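Local coordinates for fumarylacetoacetate hydrolase (Burkholderia xenovorans, PDB 5TI1) that hydrolyses fumarylacetoacetate to fumarate and acetoacetate, the last step of phenylalanine and tyrosine breakdown, with the help of a bound metal ion, at the interface of chains A and B. Sequence-based numbering; all coordinates share one arbitrary frame. Chains: chain A/B, Fumarylacetoacetate hydrolase.

Contact 1: the interface of chains A and B. Residues chain A 359-360, 362-363; chain B 204-206, 278.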
# COMPACT_ATOMS: atom_id res chain seq x y z
N HIS A 359 -3.07 6.53 -16.29
CA HIS A 359 -1.63 6.36 -16.17
C HIS A 359 -1.27 5.39 -15.05
O HIS A 359 -0.28 4.66 -15.17
CB HIS A 359 -0.97 7.71 -15.95
CG HIS A 359 0.51 7.62 -15.73
ND1 HIS A 359 1.39 7.31 -16.75
CD2 HIS A 359 1.26 7.81 -14.62
CE1 HIS A 359 2.62 7.30 -16.26
NE2 HIS A 359 2.57 7.60 -14.98
N HIS A 360 -2.06 5.36 -13.97
CA HIS A 360 -1.81 4.43 -12.88
C HIS A 360 -1.83 2.99 -13.37
O HIS A 360 -1.11 2.14 -12.84
CB HIS A 360 -2.86 4.60 -11.78
CG HIS A 360 -2.45 4.10 -10.43
ND1 HIS A 360 -1.58 3.04 -10.25
CD2 HIS A 360 -2.81 4.50 -9.18
CE1 HIS A 360 -1.41 2.82 -8.95
NE2 HIS A 360 -2.16 3.69 -8.28
N VAL A 362 -1.56 1.95 -16.76
CA VAL A 362 -1.21 1.77 -18.17
C VAL A 362 -0.17 0.67 -18.34
O VAL A 362 -0.10 0.02 -19.40
CB VAL A 362 -0.74 3.10 -18.78
CG1 VAL A 362 0.60 3.49 -18.19
CG2 VAL A 362 -0.63 2.98 -20.28
N SER A 363 0.64 0.43 -17.32
CA SER A 363 1.62 -0.64 -17.36
C SER A 363 1.09 -1.93 -16.73
O SER A 363 1.85 -2.89 -16.58
CB SER A 363 2.91 -0.19 -16.66
OG SER A 363 3.52 0.90 -17.35
N ASN B 204 3.57 -2.25 -21.11
CA ASN B 204 3.77 -1.07 -21.92
C ASN B 204 3.88 0.15 -21.01
O ASN B 204 3.46 0.12 -19.86
CB ASN B 204 2.62 -0.88 -22.91
CG ASN B 204 2.55 -1.99 -23.93
OD1 ASN B 204 3.54 -2.34 -24.57
ND2 ASN B 204 1.37 -2.57 -24.08
N GLY B 205 4.44 1.23 -21.54
CA GLY B 205 4.55 2.45 -20.76
C GLY B 205 5.27 3.52 -21.55
O GLY B 205 5.57 3.34 -22.73
N GLN B 206 5.55 4.63 -20.88
CA GLN B 206 6.30 5.72 -21.50
C GLN B 206 7.79 5.41 -21.45
O GLN B 206 8.33 5.08 -20.39
CB GLN B 206 6.02 7.05 -20.80
CG GLN B 206 4.56 7.50 -20.86
CD GLN B 206 4.39 8.99 -20.64
OE1 GLN B 206 5.33 9.78 -20.80
NE2 GLN B 206 3.18 9.40 -20.27
N ASN B 278 5.19 3.07 -11.94
CA ASN B 278 4.69 2.10 -12.91
C ASN B 278 5.73 1.02 -13.20
O ASN B 278 5.38 -0.12 -13.51
CB ASN B 278 4.27 2.79 -14.19
CG ASN B 278 2.89 3.43 -14.08
OD1 ASN B 278 2.12 3.14 -13.16
ND2 ASN B 278 2.58 4.29 -15.04
O HOH W 1 0.84 -2.49 -20.17
O HOH W 2 4.17 3.68 -17.70
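B:Asn278 meets A:His359 near the C-terminal end of helix 353-361 of chain A, in a two-fold symmetric interface between two copies of an FAH-family enzyme, where it illustrates helix-end recognition by an amide. Among the direct hydrogen bonds, B:Asn278 ND2 donates to the backbone oxygen O of A:His359 over 2.9 Å, coming in tilted 30° from the carbonyl plane. The second direct bond runs the other way: the hydroxyl OG of A:Ser363 gives its hydrogen to the backbone O of B:Asn204 at 2.6 Å, within the carbonyl plane. With OG anti to the carbonyl carbon (chi1 -64°), A:Ser363 points this hydroxyl at strand 204-207 of chain B.

Packing adds a second role for the same amide. ND2 of B:Asn278 lies 3.2 Å above the plane of the A:His359 imidazole, displaced toward its rim, with the amide and ring planes 50° apart. A:Val362 brings its CG1 methyl to 3.8 Å from B:Asn278 ND2, approaching at about a right angle.

Two waters also bridge the chains. Water 1 joins A:Val362 O to the backbone N of B:Asn204, and water 2 lies between A:Ser363 OG, at 2.9 Å, and B:Asn278 ND2, at 3.2 Å.

Contact 2: the interface of chains A and B. Residues chain A 181-182, 311, 313-314, 359; chain B 206, 269.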
# COMPACT_ATOMS: atom_id res chain seq x y z
N GLU A 181 4.47 15.32 -19.15
CA GLU A 181 4.17 14.18 -20.01
C GLU A 181 3.38 13.08 -19.31
O GLU A 181 2.72 12.29 -19.99
CB GLU A 181 5.48 13.60 -20.57
CG GLU A 181 6.22 14.58 -21.47
CD GLU A 181 5.78 14.49 -22.94
OE1 GLU A 181 6.36 15.22 -23.78
OE2 GLU A 181 4.88 13.68 -23.24
N MET A 182 3.41 13.01 -17.98
CA MET A 182 2.65 12.01 -17.26
C MET A 182 2.18 12.61 -15.96
O MET A 182 2.81 13.55 -15.45
CB MET A 182 3.49 10.75 -16.98
CG MET A 182 4.70 11.00 -16.08
SD MET A 182 5.68 9.53 -15.68
CE MET A 182 6.04 8.94 -17.33
N LEU A 311 0.59 12.00 -24.67
CA LEU A 311 0.46 10.79 -25.47
C LEU A 311 -1.00 10.35 -25.52
O LEU A 311 -1.79 10.63 -24.62
CB LEU A 311 1.34 9.69 -24.90
CG LEU A 311 2.83 9.91 -25.15
CD1 LEU A 311 3.63 8.96 -24.27
CD2 LEU A 311 3.18 9.70 -26.62
N TYR A 313 -2.71 7.73 -25.01
CA TYR A 313 -3.36 6.97 -23.94
C TYR A 313 -3.82 7.87 -22.79
O TYR A 313 -4.66 7.45 -21.99
CB TYR A 313 -2.43 5.87 -23.42
CG TYR A 313 -1.45 6.28 -22.33
CD1 TYR A 313 -0.18 6.75 -22.65
CD2 TYR A 313 -1.78 6.17 -20.98
CE1 TYR A 313 0.72 7.12 -21.65
CE2 TYR A 313 -0.89 6.53 -19.98
CZ TYR A 313 0.37 7.00 -20.32
OH TYR A 313 1.26 7.36 -19.34
N LEU A 314 -3.31 9.10 -22.72
CA LEU A 314 -3.69 10.05 -21.69
C LEU A 314 -4.74 11.07 -22.15
O LEU A 314 -5.17 11.89 -21.35
CB LEU A 314 -2.45 10.80 -21.19
CG LEU A 314 -1.43 10.03 -20.34
CD1 LEU A 314 -0.15 10.82 -20.26
CD2 LEU A 314 -1.96 9.73 -18.92
N HIS A 359 -3.07 6.53 -16.29
CA HIS A 359 -1.63 6.36 -16.17
C HIS A 359 -1.27 5.39 -15.05
O HIS A 359 -0.28 4.66 -15.17
CB HIS A 359 -0.97 7.71 -15.95
CG HIS A 359 0.51 7.62 -15.73
ND1 HIS A 359 1.39 7.31 -16.75
CD2 HIS A 359 1.26 7.81 -14.62
CE1 HIS A 359 2.62 7.30 -16.26
NE2 HIS A 359 2.57 7.60 -14.98
N GLN B 206 5.55 4.63 -20.88
CA GLN B 206 6.30 5.72 -21.50
C GLN B 206 7.79 5.41 -21.45
O GLN B 206 8.33 5.08 -20.39
CB GLN B 206 6.02 7.05 -20.80
CG GLN B 206 4.56 7.50 -20.86
CD GLN B 206 4.39 8.99 -20.64
OE1 GLN B 206 5.33 9.78 -20.80
NE2 GLN B 206 3.18 9.40 -20.27
N TRP B 269 12.56 7.05 -16.74
CA TRP B 269 11.84 8.23 -17.21
C TRP B 269 10.86 8.78 -16.18
O TRP B 269 10.63 10.00 -16.15
CB TRP B 269 11.12 7.89 -18.52
CG TRP B 269 10.16 8.92 -19.02
CD1 TRP B 269 8.82 8.75 -19.26
CD2 TRP B 269 10.45 10.29 -19.37
NE1 TRP B 269 8.27 9.91 -19.74
CE2 TRP B 269 9.24 10.87 -19.81
CE3 TRP B 269 11.61 11.07 -19.35
CZ2 TRP B 269 9.16 12.20 -20.22
CZ3 TRP B 269 11.53 12.39 -19.76
CH2 TRP B 269 10.31 12.94 -20.19
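Strand 204-207 and helix 264-270 of chain B meet the loop carrying A:Glu181 and A:Met182, together with A:Leu311 and the adjoining 3-10 helix 312-314 of chain A. B:Gln206 is the plug in this socket: its side chain, extended beyond CG, carries the terminal amide in among the chain A residues. NE2 donates to two acceptors of chain A, both in the amide plane. One is the backbone O of A:Glu181, 2.9 Å from B:Gln206 NE2, nearly straight at the hydrogen (174°) although the donor stands above the carbonyl plane. The other is the phenol OH of A:Tyr313, also 2.9 Å from B:Gln206 NE2; the tyrosine ring and the amide are turned 78° apart.

Second-shell bonds reach both ends of the amide. A:His359 ND1 lies 2.6 Å from A:Tyr313 OH, a hydrogen bond that would help position the phenol. On chain B, the indole NE1 of B:Trp269 donates to B:Gln206 OE1 at 3.1 Å, which would set which way round the amide lies.

Carbon groups pack beside the amide. A:Met182, bent at chi3 (55°), turns its CE methyl to 3.4 Å from B:Trp269 CD1, while A:Leu311 CD1 packs 3.7 Å from B:Gln206 CD. In the deposited dimer the socket probably anchors a chain B strand residue in chain A, and may serve the same purpose in a biological dimer.

Contact 3: the interface of chains A and B. Residues chain A 187, 360, 365-367; chain B 189, 191, 281.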
# COMPACT_ATOMS: atom_id res chain seq x y z
N ASN A 187 3.31 5.35 -4.63
CA ASN A 187 2.49 4.59 -3.69
C ASN A 187 2.56 5.25 -2.32
O ASN A 187 3.65 5.53 -1.82
CB ASN A 187 2.99 3.15 -3.56
CG ASN A 187 2.97 2.40 -4.87
OD1 ASN A 187 4.02 2.03 -5.39
ND2 ASN A 187 1.78 2.15 -5.40
N HIS A 360 -2.06 5.36 -13.97
CA HIS A 360 -1.81 4.43 -12.88
C HIS A 360 -1.83 2.99 -13.37
O HIS A 360 -1.11 2.14 -12.84
CB HIS A 360 -2.86 4.60 -11.78
CG HIS A 360 -2.45 4.10 -10.43
ND1 HIS A 360 -1.58 3.04 -10.25
CD2 HIS A 360 -2.81 4.50 -9.18
CE1 HIS A 360 -1.41 2.82 -8.95
NE2 HIS A 360 -2.16 3.69 -8.28
N CYS A 365 -0.75 -2.24 -13.64
CA CYS A 365 -1.12 -2.23 -12.24
C CYS A 365 -2.63 -2.38 -12.08
O CYS A 365 -3.41 -1.79 -12.82
CB CYS A 365 -0.66 -0.94 -11.57
SG CYS A 365 -0.86 -0.97 -9.78
N ASN A 366 -3.03 -3.19 -11.10
CA ASN A 366 -4.43 -3.41 -10.81
C ASN A 366 -4.91 -2.46 -9.70
O ASN A 366 -4.12 -1.91 -8.94
CB ASN A 366 -4.68 -4.87 -10.43
CG ASN A 366 -3.86 -5.32 -9.22
OD1 ASN A 366 -2.80 -4.77 -8.93
ND2 ASN A 366 -4.34 -6.34 -8.53
N THR A 367 -6.22 -2.23 -9.66
CA THR A 367 -6.85 -1.42 -8.63
C THR A 367 -8.01 -2.21 -8.05
O THR A 367 -8.55 -3.12 -8.68
CB THR A 367 -7.38 -0.07 -9.15
OG1 THR A 367 -8.39 -0.31 -10.14
CG2 THR A 367 -6.25 0.77 -9.73
N ARG B 189 3.36 -1.54 -4.09
CA ARG B 189 1.95 -1.76 -4.38
C ARG B 189 1.55 -3.15 -3.90
O ARG B 189 1.92 -4.17 -4.50
CB ARG B 189 1.70 -1.58 -5.87
CG ARG B 189 0.24 -1.71 -6.26
CD ARG B 189 -0.58 -0.45 -5.89
NE ARG B 189 -1.95 -0.67 -6.32
CZ ARG B 189 -3.00 0.10 -6.05
NH1 ARG B 189 -2.89 1.20 -5.30
NH2 ARG B 189 -4.19 -0.27 -6.54
N SER B 191 -1.41 -4.56 -4.04
CA SER B 191 -2.40 -5.25 -4.86
C SER B 191 -1.77 -6.15 -5.91
O SER B 191 -2.36 -7.15 -6.30
CB SER B 191 -3.33 -4.24 -5.54
OG SER B 191 -2.64 -3.56 -6.57
N THR B 281 5.08 -1.62 -10.12
CA THR B 281 3.80 -2.06 -9.59
C THR B 281 3.05 -3.00 -10.52
O THR B 281 1.95 -3.43 -10.16
CB THR B 281 2.91 -0.86 -9.30
OG1 THR B 281 2.62 -0.19 -10.53
CG2 THR B 281 3.61 0.11 -8.33
O HOH W 3 -0.32 2.52 -4.23
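B:Arg189 threads between A:Asn187 and A:Cys365, its chain bent at chi2 (76°) to carry the guanidinium toward A:Asn366; the loop at A:Cys365 to A:Thr367 meets B:Arg189 and 3-10 helix 190-192 in a polar patch of the two-fold interface of the deposited dimer. NH2 donates to the backbone O of A:Asn366 at 2.9 Å, on a lone pair in the carbonyl plane, although that oxygen is tilted from the guanidinium plane. One face of the guanidinium looks toward CE1 of A:His360, whose ring is inclined 62° to it.

A:Asn366 and B:Ser191 face each other in a two-way exchange. The serine OG lies 2.7 Å from OD1 of A:Asn366 and 3.2 Å from its backbone O, above each carbonyl plane, and its one hydrogen must be shared or swapped between them; O also takes B:Arg189 NH2. ND2 of the asparagine returns a bond to the backbone O of B:Ser191 at 3.1 Å. Within chain B, NE of B:Arg189 bonds to the serine OG.

A:Asn187 crosses B:Arg189 at about a right angle, their flat groups 28° apart, its OD1 3.5 Å from CG2 of B:Thr281. A:Cys365 SG packs near B:Arg189 CG and B:Thr281 CB, 3.8 Å from each.

Contact 1 lies between its neighbours: the centres of its C-alpha atoms are about 7 Å from those of contact 2 and 10 Å from those of contact 3, which are themselves about 16 Å apart. A:His359 and B:Gln206 belong to contacts 1 and 2, A:His360 to contacts 1 and 3, so helix 353-361 of chain A runs through all three. Helix 278-281 of chain B serves contacts 1 and 3 and carries the sodium-site residue B:Lys280. The centres lie 19 to 22 Å from the predicted catalytic A:His160, which suggests a structural role; the structure alone shows no effect on activity.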